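Local coordinates for protein putative sulfatase yidJ (Bacteroides fragilis, PDB 2QZU) that probably hydrolyses sulfate esters as a metal-dependent arylsulfatase of the alkaline phosphatase clan, at residues Glu156-Ile170 and Pro181-Phe193. Sequence-based numbering, arbitrary orientation.
Sequences EWCPPERRHGFDHWI and PMYWNTTAPRDSF
Trp157 packs against both Trp184 and Arg190, where two loops meet beside strand 168-172, an outermost strand of the mixed sheet of the sulfatase fold. Trp157 CD1 lies over one face of the Trp184 indole, 3.4 Å from Trp184 CD1, with the five-membered rings inclined at 48°. Phe193 CB lies over the opposite face of Trp184, toward its rim. Arg190 CA makes a CH-pi contact over the five-membered ring of Trp157. The Arg190 chain then runs out extended, CG anti to its backbone N (chi1 -176°), to Glu156. There carboxylate and guanidinium lie nearly coplanar in a side-on salt bridge: Arg190 NE to Glu156 OE2 at 2.8 Å and Arg190 NH2 to Glu156 OE1 at 2.9 Å, both on syn lone pairs. Tyr139 adds a cation-pi contact to Arg190, and its backbone N binds Glu156 OE1. In the strand, Trp169 N donates to Thr186 OG1 at 2.9 Å. Arg163 NH1 reaches Thr186 O in the carbonyl plane, at 2.9 Å. Trp169 CD1 lies over the centre of one Arg163 guanidinium face and Pro160 N over the rim of the other, and NE and NH2 both grip Cys158 O. One water joins residues 156-170 to residues 181-193: it accepts from Trp157 NE1 and Arg163 NH2 and donates to Asn185 O and, at 2.6 Å, to Ala188 O.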
loop_
_atom_site.group_PDB
_atom_site.type_symbol
_atom_site.label_atom_id
_atom_site.label_comp_id
_atom_site.label_asym_id
_atom_site.label_seq_id
_atom_site.Cartn_x
_atom_site.Cartn_y
_atom_site.Cartn_z
ATOM N N GLU A 156 -18.113 -8.519 -3.852
ATOM C CA GLU A 156 -19.542 -8.770 -3.747
ATOM C C GLU A 156 -19.809 -10.143 -3.125
ATOM O O GLU A 156 -18.974 -11.043 -3.193
ATOM C CB GLU A 156 -20.187 -8.673 -5.135
ATOM C CG GLU A 156 -21.698 -8.884 -5.153
ATOM C CD GLU A 156 -22.436 -7.954 -4.198
ATOM O OE1 GLU A 156 -22.443 -6.726 -4.433
ATOM O OE2 GLU A 156 -23.005 -8.455 -3.205
ATOM N N TRP A 157 -20.972 -10.281 -2.504
ATOM C CA TRP A 157 -21.392 -11.519 -1.861
ATOM C C TRP A 157 -21.924 -12.493 -2.906
ATOM O O TRP A 157 -22.444 -12.075 -3.942
ATOM C CB TRP A 157 -22.504 -11.195 -0.849
ATOM C CG TRP A 157 -23.094 -12.370 -0.104
ATOM C CD1 TRP A 157 -22.426 -13.269 0.683
ATOM C CD2 TRP A 157 -24.483 -12.715 -0.009
ATOM N NE1 TRP A 157 -23.311 -14.146 1.262
ATOM C CE2 TRP A 157 -24.582 -13.829 0.856
ATOM C CE3 TRP A 157 -25.657 -12.189 -0.569
ATOM C CZ2 TRP A 157 -25.806 -14.429 1.173
ATOM C CZ3 TRP A 157 -26.876 -12.785 -0.254
ATOM C CH2 TRP A 157 -26.939 -13.894 0.610
ATOM N N CYS A 158 -21.789 -13.790 -2.641
ATOM C CA CYS A 158 -22.314 -14.798 -3.553
ATOM C C CYS A 158 -23.462 -15.471 -2.816
ATOM O O CYS A 158 -23.239 -16.273 -1.910
ATOM C CB CYS A 158 -21.258 -15.851 -3.904
ATOM S SG CYS A 158 -21.843 -17.077 -5.117
ATOM N N PRO A 159 -24.708 -15.128 -3.172
ATOM C CA PRO A 159 -25.863 -15.736 -2.506
ATOM C C PRO A 159 -25.900 -17.236 -2.807
ATOM O O PRO A 159 -25.343 -17.686 -3.808
ATOM C CB PRO A 159 -27.047 -14.977 -3.110
ATOM C CG PRO A 159 -26.566 -14.649 -4.491
ATOM C CD PRO A 159 -25.133 -14.220 -4.253
ATOM N N PRO A 160 -26.555 -18.026 -1.945
ATOM C CA PRO A 160 -26.634 -19.476 -2.154
ATOM C C PRO A 160 -27.017 -19.945 -3.559
ATOM O O PRO A 160 -26.428 -20.897 -4.081
ATOM C CB PRO A 160 -27.647 -19.916 -1.098
ATOM C CG PRO A 160 -27.368 -18.965 0.028
ATOM C CD PRO A 160 -27.254 -17.639 -0.705
ATOM N N GLU A 161 -27.990 -19.281 -4.177
ATOM C CA GLU A 161 -28.433 -19.683 -5.507
ATOM C C GLU A 161 -27.410 -19.423 -6.613
ATOM O O GLU A 161 -27.609 -19.842 -7.757
ATOM C CB GLU A 161 -29.770 -19.011 -5.863
ATOM C CG GLU A 161 -29.686 -17.514 -6.121
ATOM C CD GLU A 161 -29.807 -16.682 -4.859
ATOM O OE1 GLU A 161 -29.619 -17.229 -3.747
ATOM O OE2 GLU A 161 -30.084 -15.471 -4.982
ATOM N N ARG A 162 -26.319 -18.736 -6.280
ATOM C CA ARG A 162 -25.267 -18.468 -7.263
ATOM C C ARG A 162 -23.973 -19.215 -6.920
ATOM O O ARG A 162 -22.914 -18.922 -7.476
ATOM C CB ARG A 162 -24.982 -16.962 -7.360
ATOM C CG ARG A 162 -26.028 -16.173 -8.158
ATOM C CD ARG A 162 -25.694 -14.682 -8.222
ATOM N NE ARG A 162 -24.387 -14.422 -8.821
ATOM C CZ ARG A 162 -24.138 -14.449 -10.126
ATOM N NH1 ARG A 162 -25.115 -14.716 -10.984
ATOM N NH2 ARG A 162 -22.906 -14.227 -10.573
ATOM N N ARG A 163 -24.060 -20.191 -6.021
ATOM C CA ARG A 163 -22.875 -20.944 -5.616
ATOM C C ARG A 163 -22.625 -22.226 -6.405
ATOM O O ARG A 163 -21.668 -22.947 -6.140
ATOM C CB ARG A 163 -22.943 -21.255 -4.117
ATOM C CG ARG A 163 -22.858 -20.004 -3.272
ATOM C CD ARG A 163 -22.993 -20.270 -1.784
ATOM N NE ARG A 163 -23.105 -19.005 -1.068
ATOM C CZ ARG A 163 -23.371 -18.888 0.229
ATOM N NH1 ARG A 163 -23.552 -19.968 0.980
ATOM N NH2 ARG A 163 -23.484 -17.685 0.769
ATOM N N HIS A 164 -23.492 -22.500 -7.372
ATOM C CA HIS A 164 -23.356 -23.667 -8.230
ATOM C C HIS A 164 -23.031 -24.994 -7.539
ATOM O O HIS A 164 -22.141 -25.730 -7.967
ATOM C CB HIS A 164 -22.321 -23.351 -9.314
ATOM C CG HIS A 164 -22.763 -22.269 -10.247
ATOM N ND1 HIS A 164 -23.509 -22.522 -11.378
ATOM C CD2 HIS A 164 -22.658 -20.921 -10.160
ATOM C CE1 HIS A 164 -23.847 -21.378 -11.946
ATOM N NE2 HIS A 164 -23.342 -20.391 -11.226
ATOM N N GLY A 165 -23.757 -25.296 -6.468
ATOM C CA GLY A 165 -23.549 -26.558 -5.782
ATOM C C GLY A 165 -22.600 -26.595 -4.602
ATOM O O GLY A 165 -22.578 -27.580 -3.867
ATOM N N PHE A 166 -21.816 -25.542 -4.409
ATOM C CA PHE A 166 -20.878 -25.508 -3.291
ATOM C C PHE A 166 -21.639 -25.225 -2.000
ATOM O O PHE A 166 -21.824 -24.068 -1.621
ATOM C CB PHE A 166 -19.809 -24.436 -3.534
ATOM C CG PHE A 166 -18.789 -24.817 -4.579
ATOM C CD1 PHE A 166 -17.891 -25.857 -4.346
ATOM C CD2 PHE A 166 -18.718 -24.132 -5.790
ATOM C CE1 PHE A 166 -16.933 -26.208 -5.305
ATOM C CE2 PHE A 166 -17.766 -24.473 -6.753
ATOM C CZ PHE A 166 -16.871 -25.515 -6.508
ATOM N N ASP A 167 -22.067 -26.293 -1.329
ATOM C CA ASP A 167 -22.830 -26.187 -0.090
ATOM C C ASP A 167 -22.040 -25.636 1.094
ATOM O O ASP A 167 -22.558 -24.818 1.855
ATOM C CB ASP A 167 -23.449 -27.543 0.264
ATOM C CG ASP A 167 -24.493 -27.983 -0.749
ATOM O OD1 ASP A 167 -25.329 -27.143 -1.141
ATOM O OD2 ASP A 167 -24.485 -29.166 -1.150
ATOM N N HIS A 168 -20.804 -26.093 1.266
ATOM C CA HIS A 168 -19.958 -25.583 2.343
ATOM C C HIS A 168 -19.272 -24.370 1.726
ATOM O O HIS A 168 -18.547 -24.496 0.738
ATOM C CB HIS A 168 -18.918 -26.619 2.762
ATOM C CG HIS A 168 -18.031 -26.161 3.874
ATOM N ND1 HIS A 168 -18.498 -25.918 5.149
ATOM C CD2 HIS A 168 -16.704 -25.885 3.902
ATOM C CE1 HIS A 168 -17.498 -25.516 5.912
ATOM N NE2 HIS A 168 -16.399 -25.487 5.180
ATOM N N TRP A 169 -19.493 -23.201 2.320
ATOM C CA TRP A 169 -18.973 -21.958 1.770
ATOM C C TRP A 169 -18.291 -21.041 2.784
ATOM O O TRP A 169 -18.903 -20.620 3.759
ATOM C CB TRP A 169 -20.150 -21.226 1.108
ATOM C CG TRP A 169 -19.828 -20.037 0.245
ATOM C CD1 TRP A 169 -19.874 -18.719 0.607
ATOM C CD2 TRP A 169 -19.496 -20.060 -1.146
ATOM N NE1 TRP A 169 -19.601 -17.920 -0.482
ATOM C CE2 TRP A 169 -19.361 -18.720 -1.571
ATOM C CE3 TRP A 169 -19.300 -21.086 -2.083
ATOM C CZ2 TRP A 169 -19.041 -18.374 -2.888
ATOM C CZ3 TRP A 169 -18.981 -20.744 -3.394
ATOM C CH2 TRP A 169 -18.856 -19.399 -3.783
ATOM N N ILE A 170 -17.015 -20.759 2.543
ATOM C CA ILE A 170 -16.229 -19.849 3.374
ATOM C C ILE A 170 -15.426 -19.102 2.323
ATOM O O ILE A 170 -14.276 -19.441 2.040
ATOM C CB ILE A 170 -15.274 -20.603 4.314
ATOM C CG1 ILE A 170 -16.080 -21.528 5.231
ATOM C CG2 ILE A 170 -14.475 -19.606 5.145
ATOM C CD1 ILE A 170 -15.232 -22.454 6.073
ATOM N N PRO A 181 -7.855 -10.964 6.223
ATOM C CA PRO A 181 -8.851 -11.306 5.204
ATOM C C PRO A 181 -10.263 -11.370 5.767
ATOM O O PRO A 181 -10.451 -11.445 6.979
ATOM C CB PRO A 181 -8.372 -12.664 4.709
ATOM C CG PRO A 181 -7.846 -13.290 5.966
ATOM C CD PRO A 181 -7.051 -12.145 6.585
HETATM N N MSE A 182 -11.254 -11.314 4.883
HETATM C CA MSE A 182 -12.642 -11.418 5.308
HETATM C C MSE A 182 -13.313 -12.538 4.531
HETATM O O MSE A 182 -12.868 -12.912 3.439
HETATM C CB MSE A 182 -13.390 -10.086 5.130
HETATM C CG MSE A 182 -13.133 -9.352 3.837
HETATM SE SE MSE A 182 -14.071 -10.117 2.346
HETATM C CE MSE A 182 -13.777 -8.742 1.043
ATOM N N TYR A 183 -14.379 -13.079 5.108
ATOM C CA TYR A 183 -15.100 -14.189 4.507
ATOM C C TYR A 183 -16.563 -14.168 4.896
ATOM O O TYR A 183 -16.969 -13.485 5.840
ATOM C CB TYR A 183 -14.534 -15.524 5.013
ATOM C CG TYR A 183 -13.061 -15.731 4.781
ATOM C CD1 TYR A 183 -12.598 -16.334 3.611
ATOM C CD2 TYR A 183 -12.123 -15.291 5.714
ATOM C CE1 TYR A 183 -11.236 -16.491 3.374
ATOM C CE2 TYR A 183 -10.761 -15.434 5.487
ATOM C CZ TYR A 183 -10.321 -16.033 4.316
ATOM O OH TYR A 183 -8.975 -16.152 4.080
ATOM N N TRP A 184 -17.344 -14.936 4.147
ATOM C CA TRP A 184 -18.756 -15.135 4.428
ATOM C C TRP A 184 -18.823 -16.639 4.635
ATOM O O TRP A 184 -18.302 -17.396 3.810
ATOM C CB TRP A 184 -19.630 -14.795 3.225
ATOM C CG TRP A 184 -19.987 -13.361 3.064
ATOM C CD1 TRP A 184 -20.988 -12.678 3.699
ATOM C CD2 TRP A 184 -19.396 -12.445 2.143
ATOM N NE1 TRP A 184 -21.062 -11.390 3.216
ATOM C CE2 TRP A 184 -20.094 -11.222 2.260
ATOM C CE3 TRP A 184 -18.341 -12.541 1.223
ATOM C CZ2 TRP A 184 -19.774 -10.102 1.490
ATOM C CZ3 TRP A 184 -18.023 -11.428 0.457
ATOM C CH2 TRP A 184 -18.740 -10.222 0.596
ATOM N N ASN A 185 -19.429 -17.074 5.732
ATOM C CA ASN A 185 -19.590 -18.501 5.980
ATOM C C ASN A 185 -20.852 -18.897 5.210
ATOM O O ASN A 185 -21.472 -18.056 4.561
ATOM C CB ASN A 185 -19.739 -18.776 7.479
ATOM C CG ASN A 185 -20.811 -17.929 8.120
ATOM O OD1 ASN A 185 -21.979 -18.004 7.747
ATOM N ND2 ASN A 185 -20.420 -17.109 9.089
ATOM N N THR A 186 -21.248 -20.161 5.294
ATOM C CA THR A 186 -22.404 -20.649 4.545
ATOM C C THR A 186 -23.737 -19.926 4.743
ATOM O O THR A 186 -24.440 -19.657 3.771
ATOM C CB THR A 186 -22.625 -22.159 4.801
ATOM O OG1 THR A 186 -21.419 -22.874 4.492
ATOM C CG2 THR A 186 -23.757 -22.695 3.924
ATOM N N THR A 187 -24.082 -19.594 5.981
ATOM C CA THR A 187 -25.365 -18.944 6.245
ATOM C C THR A 187 -25.357 -17.441 6.522
ATOM O O THR A 187 -26.412 -16.848 6.761
ATOM C CB THR A 187 -26.081 -19.629 7.420
ATOM O OG1 THR A 187 -25.226 -19.614 8.571
ATOM C CG2 THR A 187 -26.424 -21.065 7.065
ATOM N N ALA A 188 -24.187 -16.818 6.481
ATOM C CA ALA A 188 -24.102 -15.388 6.752
ATOM C C ALA A 188 -24.793 -14.530 5.694
ATOM O O ALA A 188 -24.657 -14.776 4.492
ATOM C CB ALA A 188 -22.639 -14.966 6.873
ATOM N N PRO A 189 -25.573 -13.525 6.126
ATOM C CA PRO A 189 -26.231 -12.679 5.127
ATOM C C PRO A 189 -25.194 -11.751 4.480
ATOM O O PRO A 189 -24.054 -11.653 4.943
ATOM C CB PRO A 189 -27.287 -11.927 5.946
ATOM C CG PRO A 189 -26.699 -11.882 7.312
ATOM C CD PRO A 189 -26.105 -13.260 7.473
ATOM N N ARG A 190 -25.604 -11.072 3.414
ATOM C CA ARG A 190 -24.733 -10.180 2.657
ATOM C C ARG A 190 -23.859 -9.210 3.446
ATOM O O ARG A 190 -22.683 -9.034 3.122
ATOM C CB ARG A 190 -25.568 -9.400 1.633
ATOM C CG ARG A 190 -24.763 -8.494 0.708
ATOM C CD ARG A 190 -25.622 -8.017 -0.466
ATOM N NE ARG A 190 -24.854 -7.271 -1.460
ATOM C CZ ARG A 190 -24.742 -5.946 -1.495
ATOM N NH1 ARG A 190 -25.353 -5.194 -0.587
ATOM N NH2 ARG A 190 -24.021 -5.370 -2.448
ATOM N N ASP A 191 -24.414 -8.579 4.475
ATOM C CA ASP A 191 -23.636 -7.621 5.253
ATOM C C ASP A 191 -23.041 -8.181 6.541
ATOM O O ASP A 191 -22.596 -7.421 7.407
ATOM C CB ASP A 191 -24.496 -6.392 5.566
ATOM C CG ASP A 191 -24.958 -5.670 4.307
ATOM O OD1 ASP A 191 -24.089 -5.252 3.508
ATOM O OD2 ASP A 191 -26.185 -5.523 4.114
ATOM N N SER A 192 -23.006 -9.505 6.656
ATOM C CA SER A 192 -22.469 -10.146 7.849
ATOM C C SER A 192 -21.193 -10.958 7.641
ATOM O O SER A 192 -21.033 -12.041 8.218
ATOM C CB SER A 192 -23.541 -11.027 8.490
ATOM O OG SER A 192 -24.588 -10.230 9.015
ATOM N N PHE A 193 -20.291 -10.443 6.814
ATOM C CA PHE A 193 -19.017 -11.107 6.595
ATOM C C PHE A 193 -18.200 -10.850 7.860
ATOM O O PHE A 193 -18.556 -9.988 8.662
ATOM C CB PHE A 193 -18.288 -10.524 5.376
ATOM C CG PHE A 193 -18.229 -9.019 5.357
ATOM C CD1 PHE A 193 -19.277 -8.276 4.822
ATOM C CD2 PHE A 193 -17.132 -8.349 5.887
ATOM C CE1 PHE A 193 -19.234 -6.883 4.812
ATOM C CE2 PHE A 193 -17.079 -6.956 5.885
ATOM C CZ PHE A 193 -18.132 -6.222 5.344
HETATM O O HOH W 1 -23.135 -16.368 3.204
HETATM O O HOH W 2 -21.468 -25.320 5.600
#